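Local coordinates for protein MlnE (Bacillus amyloliquefaciens subsp. plantarum, PDB 5D2E) that is the N-terminal B-type ketoreductase piece of a macrolactin assembly-line polyketide synthase and binds NADP(+), probably to reduce a beta-keto group of the growing polyketide, at residues A133-F137 against E183-Y188. Residue numbers count along the deposited sequence, not the author numbering.
Sequences AAGLF and EVQPIY
This is a loop-to-helix-start contact in the Rossmann-like structural subdomain of the ketoreductase, distinct from the catalytic subdomain that binds NADP(+). Loop 133-137 leaves strand 127-133 and heads for helix 141-164. It runs over segment 183-188, which follows strand 171-180 and opens helix 186-201. The segments thus belong to strand-to-helix connections of two adjacent parallel strands, 127-133 and 171-180, of a mixed sheet. The loop is extended, with Gly135 at phi/psi 98/147, angles that call for glycine. The nearest CA pairs are Ala133 with Tyr188 at 6.7 Å and Phe137 with Gln185 at 5.8 Å.

Gln185 is the N-cap residue of helix 186-201. Its CA-to-CB bond points away, but the m, m rotamer folds the amide back. Gln185 NE2 donates to Gly135 O at 2.8 Å, nearly straight at 175°. Gln185 NE2 also hydrogen-bonds Glu178 O, and Gln185 OE1 hydrogen-bonds Gln147 NE2. Tyr188 OH, chi1 m, donates to Ala134 O at 2.7 Å. Ala133 CB lies over one face of the Tyr188 ring, a CH-pi contact 3.5 Å from the centroid. The CA-to-CB bond of Phe137 points toward segment 183-188, and chi1 t sets the ring against Pro186 and Ile187. Pro186 CG sits over one face of the Phe137 ring, 3.9 Å from its centroid; Ile187 CD1 meets the edge, 4.1 Å from Phe137 CE2. Tyr434 of helix 419-437, in the catalytic subdomain, also meets this ring. One water accepts from Phe137 N at 3.0 Å and donates to Val184 O at 2.7 Å.

CH-pi packing therefore holds both loop ends, while side chains satisfy Ala134 O and Gly135 O and water bridges Phe137 N and Val184 O.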
ATOM      1  N   ALA A 133     -12.189  -4.870  10.895  1.00 29.67           N
ATOM      2  CA  ALA A 133     -11.767  -5.316   9.527  1.00 30.21           C
ATOM      3  C   ALA A 133     -11.930  -6.804   9.312  1.00 30.03           C
ATOM      4  O   ALA A 133     -11.001  -7.615   9.606  1.00 32.26           O
ATOM      5  CB  ALA A 133     -10.339  -4.897   9.241  1.00 29.34           C
ATOM      6  N   ALA A 134     -13.137  -7.149   8.846  1.00 32.03           N
ATOM      7  CA  ALA A 134     -13.429  -8.503   8.460  1.00 34.74           C
ATOM      8  C   ALA A 134     -14.265  -8.554   7.213  1.00 34.31           C
ATOM      9  O   ALA A 134     -14.665  -7.535   6.659  1.00 35.67           O
ATOM     10  CB  ALA A 134     -14.050  -9.305   9.651  1.00 36.06           C
ATOM     11  N   GLY A 135     -14.488  -9.761   6.705  1.00 32.94           N
ATOM     12  CA  GLY A 135     -15.204  -9.897   5.423  1.00 32.23           C
ATOM     13  C   GLY A 135     -14.163 -10.081   4.317  1.00 32.99           C
ATOM     14  O   GLY A 135     -13.046  -9.538   4.420  1.00 29.98           O
ATOM     15  N   LEU A 136     -14.521 -10.859   3.295  1.00 29.88           N
ATOM     16  CA  LEU A 136     -13.639 -11.183   2.183  1.00 30.71           C
ATOM     17  C   LEU A 136     -13.439  -9.982   1.277  1.00 29.39           C
ATOM     18  O   LEU A 136     -14.353  -9.222   0.976  1.00 27.72           O
ATOM     19  CB  LEU A 136     -14.231 -12.315   1.313  1.00 32.59           C
ATOM     20  CG  LEU A 136     -14.493 -13.679   1.990  1.00 37.99           C
ATOM     21  CD1 LEU A 136     -15.048 -14.723   1.029  1.00 41.27           C
ATOM     22  CD2 LEU A 136     -13.196 -14.191   2.546  1.00 39.58           C
ATOM     23  N   PHE A 137     -12.247  -9.868   0.735  1.00 27.60           N
ATOM     24  CA  PHE A 137     -12.018  -8.901  -0.317  1.00 26.57           C
ATOM     25  C   PHE A 137     -12.657  -9.411  -1.584  1.00 28.61           C
ATOM     26  O   PHE A 137     -12.562 -10.591  -1.908  1.00 28.94           O
ATOM     27  CB  PHE A 137     -10.509  -8.709  -0.512  1.00 27.28           C
ATOM     28  CG  PHE A 137     -10.168  -7.868  -1.718  1.00 27.89           C
ATOM     29  CD1 PHE A 137     -10.026  -8.467  -2.975  1.00 25.14           C
ATOM     30  CD2 PHE A 137     -10.038  -6.464  -1.610  1.00 27.57           C
ATOM     31  CE1 PHE A 137      -9.748  -7.676  -4.106  1.00 29.73           C
ATOM     32  CE2 PHE A 137      -9.777  -5.706  -2.717  1.00 30.33           C
ATOM     33  CZ  PHE A 137      -9.646  -6.292  -3.962  1.00 29.05           C
ATOM     34  N   GLU A 183      -6.743 -16.953   0.840  1.00 26.08           N
ATOM     35  CA  GLU A 183      -7.367 -15.670   0.616  1.00 27.45           C
ATOM     36  C   GLU A 183      -6.386 -14.533   0.792  1.00 25.50           C
ATOM     37  O   GLU A 183      -5.348 -14.676   1.444  1.00 27.15           O
ATOM     38  CB  GLU A 183      -8.526 -15.485   1.589  1.00 28.83           C
ATOM     39  CG  GLU A 183      -9.502 -16.627   1.558  1.00 35.95           C
ATOM     40  CD  GLU A 183     -10.427 -16.710   0.343  1.00 48.79           C
ATOM     41  OE1 GLU A 183     -10.697 -15.690  -0.385  1.00 46.71           O
ATOM     42  OE2 GLU A 183     -10.943 -17.863   0.134  1.00 68.80           O
ATOM     43  N   VAL A 184      -6.790 -13.361   0.303  1.00 25.84           N
ATOM     44  CA  VAL A 184      -5.963 -12.166   0.371  1.00 26.63           C
ATOM     45  C   VAL A 184      -6.794 -10.975   0.848  1.00 26.29           C
ATOM     46  O   VAL A 184      -7.972 -10.878   0.569  1.00 27.11           O
ATOM     47  CB  VAL A 184      -5.350 -11.846  -1.015  1.00 27.24           C
ATOM     48  CG1 VAL A 184      -4.449 -12.992  -1.424  1.00 31.49           C
ATOM     49  CG2 VAL A 184      -6.434 -11.585  -2.055  1.00 30.87           C
ATOM     50  N   GLN A 185      -6.134 -10.046   1.521  1.00 25.65           N
ATOM     51  CA  GLN A 185      -6.755  -8.814   2.033  1.00 23.59           C
ATOM     52  C   GLN A 185      -5.877  -7.573   1.694  1.00 24.65           C
ATOM     53  O   GLN A 185      -5.194  -7.020   2.572  1.00 25.68           O
ATOM     54  CB  GLN A 185      -6.946  -8.928   3.520  1.00 25.52           C
ATOM     55  CG  GLN A 185      -8.004  -9.938   3.958  1.00 26.07           C
ATOM     56  CD  GLN A 185      -9.445  -9.479   3.762  1.00 25.36           C
ATOM     57  OE1 GLN A 185      -9.757  -8.711   2.871  1.00 26.97           O
ATOM     58  NE2 GLN A 185     -10.334 -10.027   4.583  1.00 26.78           N
ATOM     59  N   PRO A 186      -5.878  -7.169   0.427  1.00 25.83           N
ATOM     60  CA  PRO A 186      -5.020  -6.052  -0.018  1.00 26.65           C
ATOM     61  C   PRO A 186      -5.330  -4.755   0.651  1.00 25.05           C
ATOM     62  O   PRO A 186      -4.417  -4.039   0.983  1.00 28.95           O
ATOM     63  CB  PRO A 186      -5.259  -5.950  -1.523  1.00 27.81           C
ATOM     64  CG  PRO A 186      -6.092  -7.103  -1.907  1.00 29.49           C
ATOM     65  CD  PRO A 186      -6.607  -7.810  -0.688  1.00 27.66           C
ATOM     66  N   ILE A 187      -6.599  -4.502   0.910  1.00 26.62           N
ATOM     67  CA  ILE A 187      -7.013  -3.283   1.607  1.00 25.62           C
ATOM     68  C   ILE A 187      -6.631  -3.351   3.083  1.00 26.63           C
ATOM     69  O   ILE A 187      -5.861  -2.494   3.610  1.00 25.34           O
ATOM     70  CB  ILE A 187      -8.494  -2.999   1.395  1.00 23.43           C
ATOM     71  CG1 ILE A 187      -8.725  -2.609  -0.032  1.00 25.00           C
ATOM     72  CG2 ILE A 187      -9.013  -1.908   2.302  1.00 26.08           C
ATOM     73  CD1 ILE A 187     -10.173  -2.387  -0.427  1.00 24.77           C
ATOM     74  N   TYR A 188      -7.028  -4.428   3.756  1.00 22.79           N
ATOM     75  CA  TYR A 188      -6.762  -4.441   5.169  1.00 22.02           C
ATOM     76  C   TYR A 188      -5.267  -4.513   5.479  1.00 25.46           C
ATOM     77  O   TYR A 188      -4.802  -3.912   6.439  1.00 26.01           O
ATOM     78  CB  TYR A 188      -7.508  -5.571   5.857  1.00 23.74           C
ATOM     79  CG  TYR A 188      -8.986  -5.527   5.800  1.00 22.38           C
ATOM     80  CD1 TYR A 188      -9.659  -4.352   5.768  1.00 25.48           C
ATOM     81  CD2 TYR A 188      -9.748  -6.696   5.890  1.00 23.48           C
ATOM     82  CE1 TYR A 188     -11.045  -4.307   5.765  1.00 24.89           C
ATOM     83  CE2 TYR A 188     -11.115  -6.663   5.906  1.00 25.19           C
ATOM     84  CZ  TYR A 188     -11.786  -5.475   5.870  1.00 25.53           C
ATOM     85  OH  TYR A 188     -13.177  -5.402   5.921  1.00 25.29           O
TER
HETATM   86  O   HOH W   1     -10.229 -11.969   1.459  1.00 27.85           O